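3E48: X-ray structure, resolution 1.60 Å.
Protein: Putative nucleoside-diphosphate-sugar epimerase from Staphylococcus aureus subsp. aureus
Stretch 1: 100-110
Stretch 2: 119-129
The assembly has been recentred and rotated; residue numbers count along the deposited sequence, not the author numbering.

Stretch 1 (100-110) HIIFIGYYADQ
Stretch 2 119-129: PYFGYASRLLS

How do the two backbones lie against each other? Residues 100-106 form an extended strand, with phi from about -150° to -93° and psi from 98° to 165°, and 107-110 continue as loop. Residues 119-129 are helical throughout, with phi from -69° to -56° and psi from -51° to -36°, and i to i+4 bonds such as A124 N to Y120 O at 2.8 Å. The helix runs roughly antiparallel to the strand, at 148° between their N-to-C directions, and the axes approach to 8.7 Å. The register therefore reverses: I101 CA lies 8.6 Å from L128 CA near one end, and D109 CA 5.7 Å from G122 CA near the other. No direct hydrogen bond crosses the 442 Å² contact; nonpolar packing and one bridging water join the stretches.

Which side chains of the early strand reach the helix? Alternation decides: I101 and F103 point toward it, while I102 and I104 point away. I101 (chi1 m, chi2 t) brings CD1 to 4.0 Å from CD2 of L128 (m, t), an aliphatic contact. F103, chi1 t and chi2 98°, lies among four helix residues. Its CB is 3.7 Å from L128 CD1, and its CZ is 3.6 Å from A124 CB, a contact between the ring and the alanine methyl. At the ring's edge, F103 CZ is 3.6 Å from OH of Y120 (chi1 t, chi2 79°), and F103 CE2 is 4.4 Å from F121 CD1.

What does F121 pack against where the strand ends? With chi1 m and chi2 -68°, its ring lies beside G105 and Y106. G105 CA comes within 3.7 Å of F121 CE1; an ideal CB on this glycine would lie 3.6 Å from F121 CD1. Y106 N sits over one face of the ring, 3.4 Å from F121 CE1. Y106 CB makes a CH-pi contact over the face, 3.8 Å from the F121 ring centroid and 23° off its normal, while chi1 t and chi2 47° carry the tyrosine's end away.

How does the loop close the contact? Y107 (chi1 p) points away, and a weak bond from D109 N to Y107 O, 3.0 Å, spans the turn. D109, chi1 p and chi2 -1°, points toward the helix, its CB 3.8 Å from F121 CB. A water donates to both D109 OD2 at 2.7 Å and F121 O at 3.3 Å, linking carboxylate to helix backbone. Q110 (chi1 m) then points away.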

ATOM      1  N   HIS B 100     -19.223   5.421  -8.886  1.00  5.43           N
ATOM      2  CA  HIS B 100     -18.209   4.430  -9.195  1.00  6.59           C
ATOM      3  C   HIS B 100     -16.899   5.065  -9.613  1.00  9.05           C
ATOM      4  O   HIS B 100     -16.882   6.088 -10.296  1.00  6.71           O
ATOM      5  CB  HIS B 100     -18.724   3.502 -10.301  1.00  9.54           C
ATOM      6  CG  HIS B 100     -17.984   2.206 -10.387  1.00 12.81           C
ATOM      7  ND1 HIS B 100     -16.786   2.077 -11.052  1.00 14.70           N
ATOM      8  CD2 HIS B 100     -18.246   0.994  -9.841  1.00 11.74           C
ATOM      9  CE1 HIS B 100     -16.339   0.842 -10.913  1.00 10.41           C
ATOM     10  NE2 HIS B 100     -17.205   0.163 -10.182  1.00 10.82           N
ATOM     11  N   ILE B 101     -15.798   4.450  -9.194  1.00  4.42           N
ATOM     12  CA  ILE B 101     -14.473   4.946  -9.530  1.00  4.31           C
ATOM     13  C   ILE B 101     -13.664   3.844 -10.204  1.00  5.55           C
ATOM     14  O   ILE B 101     -13.583   2.730  -9.695  1.00  6.16           O
ATOM     15  CB  ILE B 101     -13.686   5.398  -8.271  1.00  7.75           C
ATOM     16  CG1 ILE B 101     -14.331   6.650  -7.662  1.00  9.19           C
ATOM     17  CG2 ILE B 101     -12.227   5.669  -8.642  1.00  8.02           C
ATOM     18  CD1 ILE B 101     -13.772   7.027  -6.291  1.00  9.80           C
ATOM     19  N   ILE B 102     -13.099   4.150 -11.367  1.00  7.21           N
ATOM     20  CA  ILE B 102     -12.245   3.201 -12.065  1.00  6.35           C
ATOM     21  C   ILE B 102     -10.861   3.804 -11.852  1.00  6.39           C
ATOM     22  O   ILE B 102     -10.567   4.886 -12.358  1.00  7.76           O
ATOM     23  CB  ILE B 102     -12.579   3.124 -13.572  1.00  6.85           C
ATOM     24  CG1 ILE B 102     -14.014   2.613 -13.753  1.00  7.98           C
ATOM     25  CG2 ILE B 102     -11.584   2.199 -14.281  1.00  9.70           C
ATOM     26  CD1 ILE B 102     -14.507   2.574 -15.200  1.00  7.18           C
ATOM     27  N   PHE B 103     -10.027   3.119 -11.075  1.00  5.48           N
ATOM     28  CA  PHE B 103      -8.690   3.619 -10.755  1.00  5.83           C
ATOM     29  C   PHE B 103      -7.617   2.916 -11.572  1.00  5.87           C
ATOM     30  O   PHE B 103      -7.537   1.692 -11.572  1.00  6.54           O
ATOM     31  CB  PHE B 103      -8.413   3.424  -9.260  1.00  5.35           C
ATOM     32  CG  PHE B 103      -7.166   4.107  -8.773  1.00  6.35           C
ATOM     33  CD1 PHE B 103      -7.235   5.346  -8.148  1.00  7.87           C
ATOM     34  CD2 PHE B 103      -5.924   3.510  -8.937  1.00  5.80           C
ATOM     35  CE1 PHE B 103      -6.077   5.987  -7.687  1.00  7.47           C
ATOM     36  CE2 PHE B 103      -4.755   4.143  -8.479  1.00  8.12           C
ATOM     37  CZ  PHE B 103      -4.837   5.382  -7.855  1.00  3.72           C
ATOM     38  N   ILE B 104      -6.798   3.696 -12.271  1.00  4.02           N
ATOM     39  CA  ILE B 104      -5.728   3.138 -13.097  1.00  8.55           C
ATOM     40  C   ILE B 104      -4.409   3.117 -12.322  1.00  8.98           C
ATOM     41  O   ILE B 104      -3.703   4.122 -12.266  1.00  8.85           O
ATOM     42  CB  ILE B 104      -5.523   3.970 -14.377  1.00  8.38           C
ATOM     43  CG1 ILE B 104      -6.855   4.122 -15.124  1.00 11.98           C
ATOM     44  CG2 ILE B 104      -4.470   3.302 -15.260  1.00 12.65           C
ATOM     45  CD1 ILE B 104      -7.486   2.819 -15.549  1.00 18.55           C
ATOM     46  N   GLY B 105      -4.077   1.966 -11.745  1.00  6.20           N
ATOM     47  CA  GLY B 105      -2.852   1.849 -10.975  1.00  7.93           C
ATOM     48  C   GLY B 105      -1.745   1.083 -11.671  1.00 10.29           C
ATOM     49  O   GLY B 105      -1.982   0.389 -12.657  1.00 13.44           O
ATOM     50  N   TYR B 106      -0.530   1.208 -11.145  1.00 11.87           N
ATOM     51  CA  TYR B 106       0.645   0.538 -11.702  1.00  9.28           C
ATOM     52  C   TYR B 106       0.863  -0.803 -10.997  1.00  9.14           C
ATOM     53  O   TYR B 106       0.617  -0.916  -9.798  1.00  9.77           O
ATOM     54  CB  TYR B 106       1.863   1.445 -11.524  1.00  9.09           C
ATOM     55  CG  TYR B 106       3.099   1.009 -12.273  1.00  6.98           C
ATOM     56  CD1 TYR B 106       3.028   0.629 -13.616  1.00  9.11           C
ATOM     57  CD2 TYR B 106       4.348   1.019 -11.654  1.00 10.74           C
ATOM     58  CE1 TYR B 106       4.170   0.272 -14.325  1.00 11.67           C
ATOM     59  CE2 TYR B 106       5.498   0.667 -12.356  1.00 10.85           C
ATOM     60  CZ  TYR B 106       5.400   0.295 -13.692  1.00  9.67           C
ATOM     61  OH  TYR B 106       6.531  -0.052 -14.390  1.00 16.80           O
ATOM     62  N   TYR B 107       1.345  -1.807 -11.730  1.00  5.18           N
ATOM     63  CA  TYR B 107       1.542  -3.138 -11.156  1.00  4.45           C
ATOM     64  C   TYR B 107       2.696  -3.332 -10.165  1.00  8.89           C
ATOM     65  O   TYR B 107       2.810  -4.398  -9.564  1.00  7.05           O
ATOM     66  CB  TYR B 107       1.641  -4.200 -12.267  1.00  4.09           C
ATOM     67  CG  TYR B 107       2.922  -4.254 -13.089  1.00  4.74           C
ATOM     68  CD1 TYR B 107       3.268  -5.425 -13.764  1.00  6.84           C
ATOM     69  CD2 TYR B 107       3.755  -3.146 -13.236  1.00  5.50           C
ATOM     70  CE1 TYR B 107       4.409  -5.497 -14.567  1.00  9.39           C
ATOM     71  CE2 TYR B 107       4.903  -3.208 -14.044  1.00  8.88           C
ATOM     72  CZ  TYR B 107       5.221  -4.389 -14.703  1.00  7.01           C
ATOM     73  OH  TYR B 107       6.352  -4.453 -15.492  1.00  7.21           O
ATOM     74  N   ALA B 108       3.539  -2.321  -9.986  1.00  5.68           N
ATOM     75  CA  ALA B 108       4.661  -2.425  -9.045  1.00  4.47           C
ATOM     76  C   ALA B 108       4.131  -1.964  -7.695  1.00  8.73           C
ATOM     77  O   ALA B 108       4.500  -0.899  -7.194  1.00  8.58           O
ATOM     78  CB  ALA B 108       5.812  -1.534  -9.502  1.00  5.87           C
ATOM     79  N   ASP B 109       3.268  -2.789  -7.106  1.00  7.73           N
ATOM     80  CA  ASP B 109       2.615  -2.429  -5.856  1.00  5.34           C
ATOM     81  C   ASP B 109       2.558  -3.483  -4.748  1.00  7.01           C
ATOM     82  O   ASP B 109       1.756  -3.350  -3.823  1.00  6.72           O
ATOM     83  CB  ASP B 109       1.188  -1.968  -6.170  1.00  7.82           C
ATOM     84  CG  ASP B 109       0.325  -3.079  -6.753  1.00 12.36           C
ATOM     85  OD1 ASP B 109       0.824  -4.213  -6.940  1.00  7.47           O
ATOM     86  OD2 ASP B 109      -0.869  -2.818  -7.035  1.00 11.20           O
ATOM     87  N   GLN B 110       3.388  -4.520  -4.822  1.00  7.57           N
ATOM     88  CA  GLN B 110       3.366  -5.550  -3.783  1.00 10.04           C
ATOM     89  C   GLN B 110       3.912  -5.002  -2.469  1.00  8.73           C
ATOM     90  O   GLN B 110       4.615  -3.993  -2.453  1.00  6.90           O
ATOM     91  CB  GLN B 110       4.173  -6.777  -4.213  1.00  6.70           C
ATOM     92  CG  GLN B 110       3.677  -7.408  -5.515  1.00  7.76           C
ATOM     93  CD  GLN B 110       4.530  -7.017  -6.710  1.00 11.08           C
ATOM     94  OE1 GLN B 110       4.939  -5.861  -6.843  1.00  7.87           O
ATOM     95  NE2 GLN B 110       4.792  -7.981  -7.596  1.00  7.63           N
ATOM     96  N   PRO B 119       4.396   2.615  -2.276  1.00  5.01           N
ATOM     97  CA  PRO B 119       3.567   3.019  -1.134  1.00  5.91           C
ATOM     98  C   PRO B 119       2.281   3.715  -1.588  1.00  7.45           C
ATOM     99  O   PRO B 119       1.204   3.481  -1.033  1.00  5.58           O
ATOM    100  CB  PRO B 119       4.484   3.961  -0.352  1.00  8.15           C
ATOM    101  CG  PRO B 119       5.852   3.436  -0.661  1.00  5.71           C
ATOM    102  CD  PRO B 119       5.757   3.169  -2.150  1.00  4.03           C
ATOM    103  N   TYR B 120       2.399   4.571  -2.600  1.00  7.60           N
ATOM    104  CA  TYR B 120       1.236   5.287  -3.118  1.00  4.80           C
ATOM    105  C   TYR B 120       0.180   4.333  -3.652  1.00  3.47           C
ATOM    106  O   TYR B 120      -0.999   4.466  -3.328  1.00  5.77           O
ATOM    107  CB  TYR B 120       1.637   6.250  -4.240  1.00  5.74           C
ATOM    108  CG  TYR B 120       0.451   6.817  -5.000  1.00  4.61           C
ATOM    109  CD1 TYR B 120      -0.308   7.865  -4.473  1.00  6.70           C
ATOM    110  CD2 TYR B 120       0.068   6.284  -6.235  1.00  9.32           C
ATOM    111  CE1 TYR B 120      -1.415   8.371  -5.155  1.00  6.20           C
ATOM    112  CE2 TYR B 120      -1.042   6.782  -6.924  1.00  5.59           C
ATOM    113  CZ  TYR B 120      -1.775   7.825  -6.377  1.00  4.53           C
ATOM    114  OH  TYR B 120      -2.867   8.337  -7.054  1.00  8.99           O
ATOM    115  N   PHE B 121       0.594   3.370  -4.464  1.00  7.15           N
ATOM    116  CA  PHE B 121      -0.365   2.437  -5.042  1.00  4.53           C
ATOM    117  C   PHE B 121      -0.961   1.494  -4.012  1.00  7.97           C
ATOM    118  O   PHE B 121      -2.138   1.143  -4.096  1.00  7.12           O
ATOM    119  CB  PHE B 121       0.283   1.682  -6.200  1.00  6.76           C
ATOM    120  CG  PHE B 121       0.539   2.554  -7.394  1.00  6.92           C
ATOM    121  CD1 PHE B 121      -0.531   3.061  -8.131  1.00  5.17           C
ATOM    122  CD2 PHE B 121       1.831   2.921  -7.744  1.00  6.60           C
ATOM    123  CE1 PHE B 121      -0.318   3.930  -9.202  1.00  6.42           C
ATOM    124  CE2 PHE B 121       2.062   3.790  -8.814  1.00 10.24           C
ATOM    125  CZ  PHE B 121       0.983   4.296  -9.544  1.00 10.82           C
ATOM    126  N   GLY B 122      -0.162   1.084  -3.033  1.00  5.18           N
ATOM    127  CA  GLY B 122      -0.699   0.224  -1.999  1.00  6.15           C
ATOM    128  C   GLY B 122      -1.732   1.008  -1.208  1.00  8.44           C
ATOM    129  O   GLY B 122      -2.798   0.497  -0.873  1.00  6.42           O
ATOM    130  N   TYR B 123      -1.410   2.264  -0.908  1.00  5.86           N
ATOM    131  CA  TYR B 123      -2.301   3.131  -0.155  1.00  3.95           C
ATOM    132  C   TYR B 123      -3.601   3.410  -0.900  1.00  5.67           C
ATOM    133  O   TYR B 123      -4.682   3.363  -0.311  1.00  6.04           O
ATOM    134  CB  TYR B 123      -1.577   4.441   0.155  1.00  6.87           C
ATOM    135  CG  TYR B 123      -2.315   5.398   1.061  1.00  5.55           C
ATOM    136  CD1 TYR B 123      -3.298   6.256   0.560  1.00  9.86           C
ATOM    137  CD2 TYR B 123      -1.982   5.490   2.415  1.00  7.16           C
ATOM    138  CE1 TYR B 123      -3.925   7.195   1.387  1.00  6.13           C
ATOM    139  CE2 TYR B 123      -2.601   6.417   3.245  1.00  8.98           C
ATOM    140  CZ  TYR B 123      -3.565   7.268   2.728  1.00  9.42           C
ATOM    141  OH  TYR B 123      -4.141   8.203   3.556  1.00 10.31           O
ATOM    142  N   ALA B 124      -3.487   3.699  -2.195  1.00  7.12           N
ATOM    143  CA  ALA B 124      -4.646   3.999  -3.034  1.00  6.95           C
ATOM    144  C   ALA B 124      -5.664   2.858  -3.055  1.00  6.22           C
ATOM    145  O   ALA B 124      -6.863   3.074  -2.840  1.00  5.89           O
ATOM    146  CB  ALA B 124      -4.185   4.315  -4.456  1.00  6.95           C
ATOM    147  N   SER B 125      -5.187   1.647  -3.323  1.00  4.67           N
ATOM    148  CA  SER B 125      -6.058   0.475  -3.378  1.00  7.74           C
ATOM    149  C   SER B 125      -6.820   0.318  -2.065  1.00  5.04           C
ATOM    150  O   SER B 125      -8.044   0.156  -2.048  1.00  6.09           O
ATOM    151  CB  SER B 125      -5.225  -0.783  -3.658  1.00  8.18           C
ATOM    152  OG  SER B 125      -6.035  -1.942  -3.707  1.00 20.40           O
ATOM    153  N   ARG B 126      -6.091   0.375  -0.958  1.00  4.55           N
ATOM    154  CA  ARG B 126      -6.716   0.231   0.352  1.00  4.90           C
ATOM    155  C   ARG B 126      -7.673   1.376   0.683  1.00  6.09           C
ATOM    156  O   ARG B 126      -8.756   1.143   1.223  1.00  5.32           O
ATOM    157  CB  ARG B 126      -5.622   0.089   1.413  1.00  3.68           C
ATOM    158  CG  ARG B 126      -4.814  -1.176   1.177  1.00  5.32           C
ATOM    159  CD  ARG B 126      -3.497  -1.224   1.932  1.00  5.95           C
ATOM    160  NE  ARG B 126      -2.905  -2.555   1.801  1.00  6.46           N
ATOM    161  CZ  ARG B 126      -2.378  -3.045   0.681  1.00  7.82           C
ATOM    162  NH1 ARG B 126      -2.348  -2.313  -0.429  1.00  4.23           N
ATOM    163  NH2 ARG B 126      -1.912  -4.289   0.659  1.00  9.00           N
ATOM    164  N   LEU B 127      -7.299   2.609   0.345  1.00  5.07           N
ATOM    165  CA  LEU B 127      -8.182   3.734   0.634  1.00  4.75           C
ATOM    166  C   LEU B 127      -9.508   3.546  -0.102  1.00  8.63           C
ATOM    167  O   LEU B 127     -10.575   3.825   0.446  1.00  7.26           O
ATOM    168  CB  LEU B 127      -7.549   5.064   0.220  1.00  6.12           C
ATOM    169  CG  LEU B 127      -8.270   6.322   0.740  1.00  7.01           C
ATOM    170  CD1 LEU B 127      -8.154   6.392   2.271  1.00  9.66           C
ATOM    171  CD2 LEU B 127      -7.664   7.560   0.104  1.00  8.66           C
ATOM    172  N   LEU B 128      -9.448   3.079  -1.346  1.00  6.24           N
ATOM    173  CA  LEU B 128     -10.681   2.854  -2.095  1.00  8.20           C
ATOM    174  C   LEU B 128     -11.521   1.811  -1.369  1.00  7.90           C
ATOM    175  O   LEU B 128     -12.737   1.953  -1.246  1.00  8.67           O
ATOM    176  CB  LEU B 128     -10.369   2.398  -3.524  1.00  4.24           C
ATOM    177  CG  LEU B 128      -9.871   3.553  -4.395  1.00  6.77           C
ATOM    178  CD1 LEU B 128      -9.178   3.013  -5.635  1.00  7.23           C
ATOM    179  CD2 LEU B 128     -11.048   4.442  -4.781  1.00  7.54           C
ATOM    180  N   SER B 129     -10.865   0.762  -0.879  1.00  8.09           N
ATOM    181  CA  SER B 129     -11.566  -0.287  -0.150  1.00  7.30           C
ATOM    182  C   SER B 129     -12.257   0.270   1.102  1.00  8.53           C
ATOM    183  O   SER B 129     -13.397  -0.092   1.395  1.00  9.29           O
ATOM    184  CB  SER B 129     -10.583  -1.398   0.242  1.00  8.20           C
ATOM    185  OG  SER B 129     -11.248  -2.445   0.929  1.00 11.44           O
TER
HETATM  186  O   HOH W   1      -2.536  -1.926  -5.118  1.00 13.04           O